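Local coordinates for thiamine phosphate pyrophosphorylase (Bacteroides thetaiotaomicron VPI-5482, PDB 3CEU), which probably catalyses the thiamine-phosphate diphosphorylase step of thiamine diphosphate biosynthesis, at residues Y110-I116 against K146-G151. Sequence-based numbering, arbitrary orientation.
Sequences YVFMSPI and KVMALG
Y110 lays one face of its ring against the methyl of selenomethionine M148, CD2 to CE 3.4 Å, and the two side chains cross at about a right angle. The selenium stands farther off above the same ring, 5.1 Å from the centroid and 19° from its normal, in a Met-aromatic contact. M148 gets there by bending at its second torsion (chi2 -52°), while the Y110 hydroxyl is hydrogen-bonded to H31. The aliphatic part of K146 lies alongside the Y110 backbone, CG 3.3 Å from Y110 CA, and its NZ hydrogen-bonds to the carbonyl oxygens of K105 and Y108. V111 donates to K146 O and accepts from M148 N, the latter bond short (2.7 Å from N to V111 O) and almost straight. These are bonds of a parallel pair, strands 110-113 and 147-150, the sixth and seventh of an eight-stranded TIM barrel, inclined at 24°. F112 shares the face of M148: its CD1 lies against M148 CB, whereas CD2 meets L150 CD2 at 3.6 Å, and its ring also meets those of H31 and H75. M113 points to the other face with V111, V147 and A149; its CB rests on V147 CG2, and helix 98-102 adds V101 there. Its backbone continues the pairing, N to M148 O and O from L150 N. Beyond the strand, the chain runs on, extended, through S114 and the cis peptide before P115, and I116 N reaches back to L150 O (3.2 Å, nearly straight), while I116 CG1 touches A149 CB.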
loop_
_atom_site.group_PDB
_atom_site.type_symbol
_atom_site.label_atom_id
_atom_site.label_comp_id
_atom_site.label_asym_id
_atom_site.label_seq_id
_atom_site.Cartn_x
_atom_site.Cartn_y
_atom_site.Cartn_z
ATOM N N TYR A 110 3.563 9.490 -5.824
ATOM C CA TYR A 110 2.153 9.255 -5.547
ATOM C C TYR A 110 1.930 9.442 -4.076
ATOM O O TYR A 110 2.868 9.363 -3.291
ATOM C CB TYR A 110 1.670 7.861 -5.976
ATOM C CG TYR A 110 2.280 6.636 -5.311
ATOM C CD1 TYR A 110 2.165 6.404 -3.938
ATOM C CD2 TYR A 110 2.878 5.648 -6.086
ATOM C CE1 TYR A 110 2.629 5.207 -3.364
ATOM C CE2 TYR A 110 3.334 4.461 -5.524
ATOM C CZ TYR A 110 3.209 4.244 -4.170
ATOM O OH TYR A 110 3.668 3.048 -3.651
ATOM N N VAL A 111 0.691 9.721 -3.701
ATOM C CA VAL A 111 0.360 9.911 -2.303
ATOM C C VAL A 111 -0.856 9.078 -1.941
ATOM O O VAL A 111 -1.637 8.681 -2.810
ATOM C CB VAL A 111 0.033 11.391 -1.988
ATOM C CG1 VAL A 111 1.171 12.298 -2.444
ATOM C CG2 VAL A 111 -1.270 11.790 -2.650
ATOM N N PHE A 112 -1.000 8.814 -0.648
ATOM C CA PHE A 112 -2.136 8.070 -0.119
ATOM C C PHE A 112 -3.180 9.114 0.256
ATOM O O PHE A 112 -2.841 10.268 0.507
ATOM C CB PHE A 112 -1.741 7.306 1.156
ATOM C CG PHE A 112 -1.008 6.018 0.901
ATOM C CD1 PHE A 112 -0.609 5.671 -0.385
ATOM C CD2 PHE A 112 -0.733 5.140 1.944
ATOM C CE1 PHE A 112 0.052 4.476 -0.630
ATOM C CE2 PHE A 112 -0.072 3.942 1.703
ATOM C CZ PHE A 112 0.319 3.612 0.407
HETATM N N MSE A 113 -4.445 8.724 0.284
HETATM C CA MSE A 113 -5.486 9.650 0.693
HETATM C C MSE A 113 -6.383 8.886 1.656
HETATM O O MSE A 113 -6.898 7.813 1.319
HETATM C CB MSE A 113 -6.300 10.145 -0.501
HETATM C CG MSE A 113 -7.127 11.381 -0.190
HETATM SE SE MSE A 113 -8.460 11.804 -1.527
HETATM C CE MSE A 113 -9.916 12.310 -0.349
ATOM N N SER A 114 -6.565 9.434 2.855
ATOM C CA SER A 114 -7.378 8.780 3.877
ATOM C C SER A 114 -7.860 9.775 4.923
ATOM O O SER A 114 -7.347 10.893 5.001
ATOM C CB SER A 114 -6.543 7.716 4.570
ATOM O OG SER A 114 -5.444 8.320 5.212
ATOM N N PRO A 115 -8.863 9.388 5.735
ATOM C CA PRO A 115 -9.574 8.096 5.731
ATOM C C PRO A 115 -10.763 8.126 4.764
ATOM O O PRO A 115 -11.725 8.861 4.989
ATOM C CB PRO A 115 -10.044 7.938 7.184
ATOM C CG PRO A 115 -9.171 8.893 7.973
ATOM C CD PRO A 115 -9.043 10.066 7.029
ATOM N N ILE A 116 -10.698 7.330 3.699
ATOM C CA ILE A 116 -11.778 7.291 2.717
ATOM C C ILE A 116 -13.040 6.672 3.310
ATOM O O ILE A 116 -14.152 7.040 2.930
ATOM C CB ILE A 116 -11.383 6.482 1.460
ATOM C CG1 ILE A 116 -10.120 7.072 0.822
ATOM C CG2 ILE A 116 -12.535 6.480 0.466
ATOM C CD1 ILE A 116 -10.250 8.515 0.359
ATOM N N LYS A 146 -2.140 9.218 -9.654
ATOM C CA LYS A 146 -1.090 9.402 -8.665
ATOM C C LYS A 146 -1.584 9.374 -7.215
ATOM O O LYS A 146 -0.792 9.478 -6.279
ATOM C CB LYS A 146 -0.336 10.715 -8.943
ATOM C CG LYS A 146 0.845 10.969 -8.025
ATOM C CD LYS A 146 1.422 12.371 -8.172
ATOM C CE LYS A 146 2.425 12.485 -9.304
ATOM N NZ LYS A 146 3.258 13.698 -9.097
ATOM N N VAL A 147 -2.883 9.224 -7.010
ATOM C CA VAL A 147 -3.390 9.184 -5.645
ATOM C C VAL A 147 -3.950 7.808 -5.306
ATOM O O VAL A 147 -4.753 7.243 -6.053
ATOM C CB VAL A 147 -4.476 10.241 -5.431
ATOM C CG1 VAL A 147 -5.591 10.042 -6.425
ATOM C CG2 VAL A 147 -4.998 10.166 -4.002
HETATM N N MSE A 148 -3.516 7.261 -4.181
HETATM C CA MSE A 148 -3.972 5.942 -3.776
HETATM C C MSE A 148 -4.960 6.056 -2.618
HETATM O O MSE A 148 -4.689 6.709 -1.610
HETATM C CB MSE A 148 -2.768 5.080 -3.381
HETATM C CG MSE A 148 -1.599 5.144 -4.381
HETATM SE SE MSE A 148 -2.054 4.792 -6.262
HETATM C CE MSE A 148 -0.267 4.858 -7.012
ATOM N N ALA A 149 -6.118 5.428 -2.767
ATOM C CA ALA A 149 -7.127 5.500 -1.725
ATOM C C ALA A 149 -6.794 4.542 -0.588
ATOM O O ALA A 149 -6.407 3.402 -0.815
ATOM C CB ALA A 149 -8.500 5.187 -2.308
ATOM N N LEU A 150 -6.940 5.017 0.640
ATOM C CA LEU A 150 -6.652 4.204 1.809
ATOM C C LEU A 150 -7.623 4.474 2.943
ATOM O O LEU A 150 -8.038 5.614 3.167
ATOM C CB LEU A 150 -5.226 4.473 2.302
ATOM C CG LEU A 150 -4.904 4.090 3.759
ATOM C CD1 LEU A 150 -4.927 2.569 3.936
ATOM C CD2 LEU A 150 -3.544 4.654 4.130
ATOM N N GLY A 151 -7.975 3.418 3.668
ATOM C CA GLY A 151 -8.874 3.578 4.791
ATOM C C GLY A 151 -10.247 2.963 4.615
ATOM O O GLY A 151 -11.118 3.529 3.950
#